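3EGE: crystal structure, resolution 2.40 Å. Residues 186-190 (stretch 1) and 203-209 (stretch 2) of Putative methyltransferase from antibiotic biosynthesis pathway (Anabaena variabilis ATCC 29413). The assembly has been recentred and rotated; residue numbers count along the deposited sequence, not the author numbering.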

ATOM      1  N   ASP A 186       0.524  -2.880 -10.250  1.00 68.60           N
ATOM      2  CA  ASP A 186       0.876  -1.859  -9.280  1.00 69.96           C
ATOM      3  C   ASP A 186       2.313  -2.123  -8.830  1.00 69.99           C
ATOM      4  O   ASP A 186       2.566  -2.989  -7.982  1.00 69.77           O
ATOM      5  CB  ASP A 186      -0.136  -1.940  -8.120  1.00 70.93           C
ATOM      6  CG  ASP A 186      -0.096  -0.744  -7.193  1.00 70.52           C
ATOM      7  OD1 ASP A 186       0.714   0.185  -7.340  1.00 70.29           O
ATOM      8  OD2 ASP A 186      -0.921  -0.754  -6.275  1.00 69.22           O
ATOM      9  N   LEU A 187       3.249  -1.346  -9.383  1.00 69.37           N
ATOM     10  CA  LEU A 187       4.671  -1.552  -9.153  1.00 67.98           C
ATOM     11  C   LEU A 187       5.187  -0.816  -7.937  1.00 68.53           C
ATOM     12  O   LEU A 187       6.018   0.086  -8.033  1.00 68.28           O
ATOM     13  CB  LEU A 187       5.498  -1.237 -10.420  1.00 68.26           C
ATOM     14  CG  LEU A 187       5.133  -2.025 -11.706  1.00 68.30           C
ATOM     15  CD1 LEU A 187       6.102  -1.661 -12.883  1.00 65.00           C
ATOM     16  CD2 LEU A 187       5.103  -3.541 -11.460  1.00 65.14           C
ATOM     17  N   PHE A 188       4.668  -1.234  -6.781  1.00 68.92           N
ATOM     18  CA  PHE A 188       5.192  -0.813  -5.494  1.00 69.49           C
ATOM     19  C   PHE A 188       6.498  -1.618  -5.229  1.00 69.97           C
ATOM     20  O   PHE A 188       6.841  -2.546  -5.975  1.00 69.71           O
ATOM     21  CB  PHE A 188       4.171  -0.880  -4.350  1.00 70.16           C
ATOM     22  CG  PHE A 188       3.443  -2.172  -4.217  1.00 70.40           C
ATOM     23  CD1 PHE A 188       4.010  -3.241  -3.532  1.00 71.09           C
ATOM     24  CD2 PHE A 188       2.142  -2.306  -4.728  1.00 72.22           C
ATOM     25  CE1 PHE A 188       3.295  -4.468  -3.376  1.00 70.50           C
ATOM     26  CE2 PHE A 188       1.419  -3.513  -4.579  1.00 72.43           C
ATOM     27  CZ  PHE A 188       2.001  -4.591  -3.900  1.00 70.92           C
ATOM     28  N   ALA A 189       7.214  -1.217  -4.185  1.00 70.04           N
ATOM     29  CA  ALA A 189       8.577  -1.687  -3.868  1.00 69.27           C
ATOM     30  C   ALA A 189       8.946  -3.151  -4.240  1.00 68.92           C
ATOM     31  O   ALA A 189       9.818  -3.351  -5.104  1.00 68.41           O
ATOM     32  CB  ALA A 189       8.907  -1.358  -2.400  1.00 67.56           C
ATOM     33  N   ALA A 190       8.271  -4.138  -3.636  1.00 67.82           N
ATOM     34  CA  ALA A 190       8.561  -5.568  -3.894  1.00 68.17           C
ATOM     35  C   ALA A 190       7.684  -6.245  -4.976  1.00 68.64           C
ATOM     36  O   ALA A 190       7.769  -7.462  -5.151  1.00 69.26           O
ATOM     37  CB  ALA A 190       8.481  -6.365  -2.589  1.00 68.24           C
ATOM     38  N   GLU A 203      11.747   4.794 -14.649  1.00 72.54           N
ATOM     39  CA  GLU A 203      10.316   5.025 -14.392  1.00 73.70           C
ATOM     40  C   GLU A 203       9.729   4.109 -13.341  1.00 72.48           C
ATOM     41  O   GLU A 203       8.804   4.522 -12.634  1.00 72.46           O
ATOM     42  CB  GLU A 203       9.427   4.999 -15.663  1.00 75.83           C
ATOM     43  CG  GLU A 203       9.400   3.722 -16.529  1.00 82.10           C
ATOM     44  CD  GLU A 203      10.551   3.624 -17.548  1.00 91.39           C
ATOM     45  OE1 GLU A 203      11.721   4.037 -17.254  1.00 89.42           O
ATOM     46  OE2 GLU A 203      10.272   3.104 -18.656  1.00100.65           O
ATOM     47  N   VAL A 204      10.239   2.881 -13.247  1.00 71.24           N
ATOM     48  CA  VAL A 204       9.768   1.944 -12.221  1.00 71.34           C
ATOM     49  C   VAL A 204      10.248   2.466 -10.867  1.00 70.65           C
ATOM     50  O   VAL A 204       9.463   2.557  -9.915  1.00 68.71           O
ATOM     51  CB  VAL A 204      10.201   0.481 -12.506  1.00 72.38           C
ATOM     52  CG1 VAL A 204       9.816  -0.462 -11.349  1.00 67.84           C
ATOM     53  CG2 VAL A 204       9.577  -0.001 -13.844  1.00 68.75           C
ATOM     54  N   ARG A 205      11.525   2.851 -10.804  1.00 71.80           N
ATOM     55  CA  ARG A 205      12.091   3.454  -9.577  1.00 71.38           C
ATOM     56  C   ARG A 205      11.422   4.779  -9.176  1.00 71.42           C
ATOM     57  O   ARG A 205      11.267   5.044  -7.985  1.00 72.67           O
ATOM     58  CB  ARG A 205      13.602   3.578  -9.689  1.00 72.09           C
ATOM     59  CG  ARG A 205      14.234   2.214  -9.579  1.00 72.83           C
ATOM     60  CD  ARG A 205      15.750   2.183  -9.749  1.00 68.95           C
ATOM     61  NE  ARG A 205      16.156   2.331 -11.149  1.00 68.32           N
ATOM     62  CZ  ARG A 205      16.718   3.406 -11.705  1.00 63.49           C
ATOM     63  NH1 ARG A 205      16.887   4.538 -11.045  1.00 67.36           N
ATOM     64  NH2 ARG A 205      17.038   3.359 -12.985  1.00 61.30           N
ATOM     65  N   ALA A 206      11.006   5.560 -10.175  1.00 70.98           N
ATOM     66  CA  ALA A 206      10.248   6.818  -9.997  1.00 70.57           C
ATOM     67  C   ALA A 206       8.921   6.623  -9.245  1.00 70.74           C
ATOM     68  O   ALA A 206       8.512   7.507  -8.478  1.00 72.69           O
ATOM     69  CB  ALA A 206       9.982   7.464 -11.348  1.00 68.58           C
ATOM     70  N   GLY A 207       8.260   5.482  -9.451  1.00 69.52           N
ATOM     71  CA  GLY A 207       7.032   5.150  -8.739  1.00 68.97           C
ATOM     72  C   GLY A 207       7.212   4.560  -7.352  1.00 70.44           C
ATOM     73  O   GLY A 207       6.219   4.212  -6.714  1.00 68.72           O
ATOM     74  N   ILE A 208       8.464   4.393  -6.892  1.00 70.88           N
ATOM     75  CA  ILE A 208       8.779   3.813  -5.571  1.00 69.75           C
ATOM     76  C   ILE A 208       9.612   4.896  -4.852  1.00 71.24           C
ATOM     77  O   ILE A 208      10.791   5.162  -5.211  1.00 70.27           O
ATOM     78  CB  ILE A 208       9.519   2.481  -5.728  1.00 70.59           C
ATOM     79  CG1 ILE A 208       8.713   1.515  -6.636  1.00 69.92           C
ATOM     80  CG2 ILE A 208       9.817   1.865  -4.335  1.00 69.37           C
ATOM     81  CD1 ILE A 208       9.470   0.266  -7.047  1.00 67.94           C
ATOM     82  N   SER A 209       8.964   5.542  -3.877  1.00 71.82           N
ATOM     83  CA  SER A 209       9.515   6.736  -3.201  1.00 72.71           C
ATOM     84  C   SER A 209      10.833   6.501  -2.473  1.00 70.82           C
ATOM     85  O   SER A 209      11.652   7.409  -2.419  1.00 70.73           O
ATOM     86  CB  SER A 209       8.473   7.415  -2.271  1.00 72.89           C
ATOM     87  OG  SER A 209       8.209   6.640  -1.101  1.00 77.49           O
TER
HETATM   88  O   HOH W   1       6.743   1.807  -9.819  1.00 61.12           O

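Contact between an irregular segment, residues 186-190, and a helical segment with the residues after it, residues 203-209. No direct hydrogen bond joins the two; the contact is apolar packing supplemented by one water, and it buries 213 Å² in all. Leu187 and Ile208, whose CA-to-CB bonds both point toward the opposing stretch, contribute most of the covered surface.

Leu187 adopts the extended mt rotamer (chi1 -57°, chi2 -177°), which places CD1 4.0 Å from CG2 of Val204, at van der Waals distance. The CA-to-CB bond of Val204 points sideways to the first stretch; with chi1 at 174° (t), both methyls lie on the side of the leucine, CG2 making the closest approach. Ile208 is also mt (chi1 -54°, chi2 170°). This conformation sets its CG1 and CD1 against the backbone of the first stretch: Ile208 CG1 lies 3.4 Å from Leu187 O, a close but non-hydrogen-bonding approach, and Ile208 CD1 lies 4.0 Å from Phe188 C. Ile208 CG2 and Ile208 CD1 both lie 3.8 Å from Ala189 CA, and Ile208 CG2 is 3.9 Å from Ala189 CB. The CA-to-CB bond of Ala189 points sideways, and Ile208 packs against both its CB and its CA.

The CA-to-CB bond of Phe188 points away; with chi1 51° (p) and chi2 83° its side chain comes no nearer than 5.6 Å, between Phe188 CB and Ile208 CG1, and it meets Ile208 through its backbone. Asp186 (chi1 -167°, t) makes no contact here; both carboxylate oxygens are hydrogen-bonded elsewhere in the structure.

Water 1 bridges the main chains, donating to Leu187 O at 2.6 Å and to Val204 O at 2.8 Å; because both partners are acceptors, the water supplies the hydrogens that a direct link would lack. Within the second stretch, Ile208 N donates to Arg205 O at 3.1 Å, tying the backbone of the isoleucine to helical Arg205.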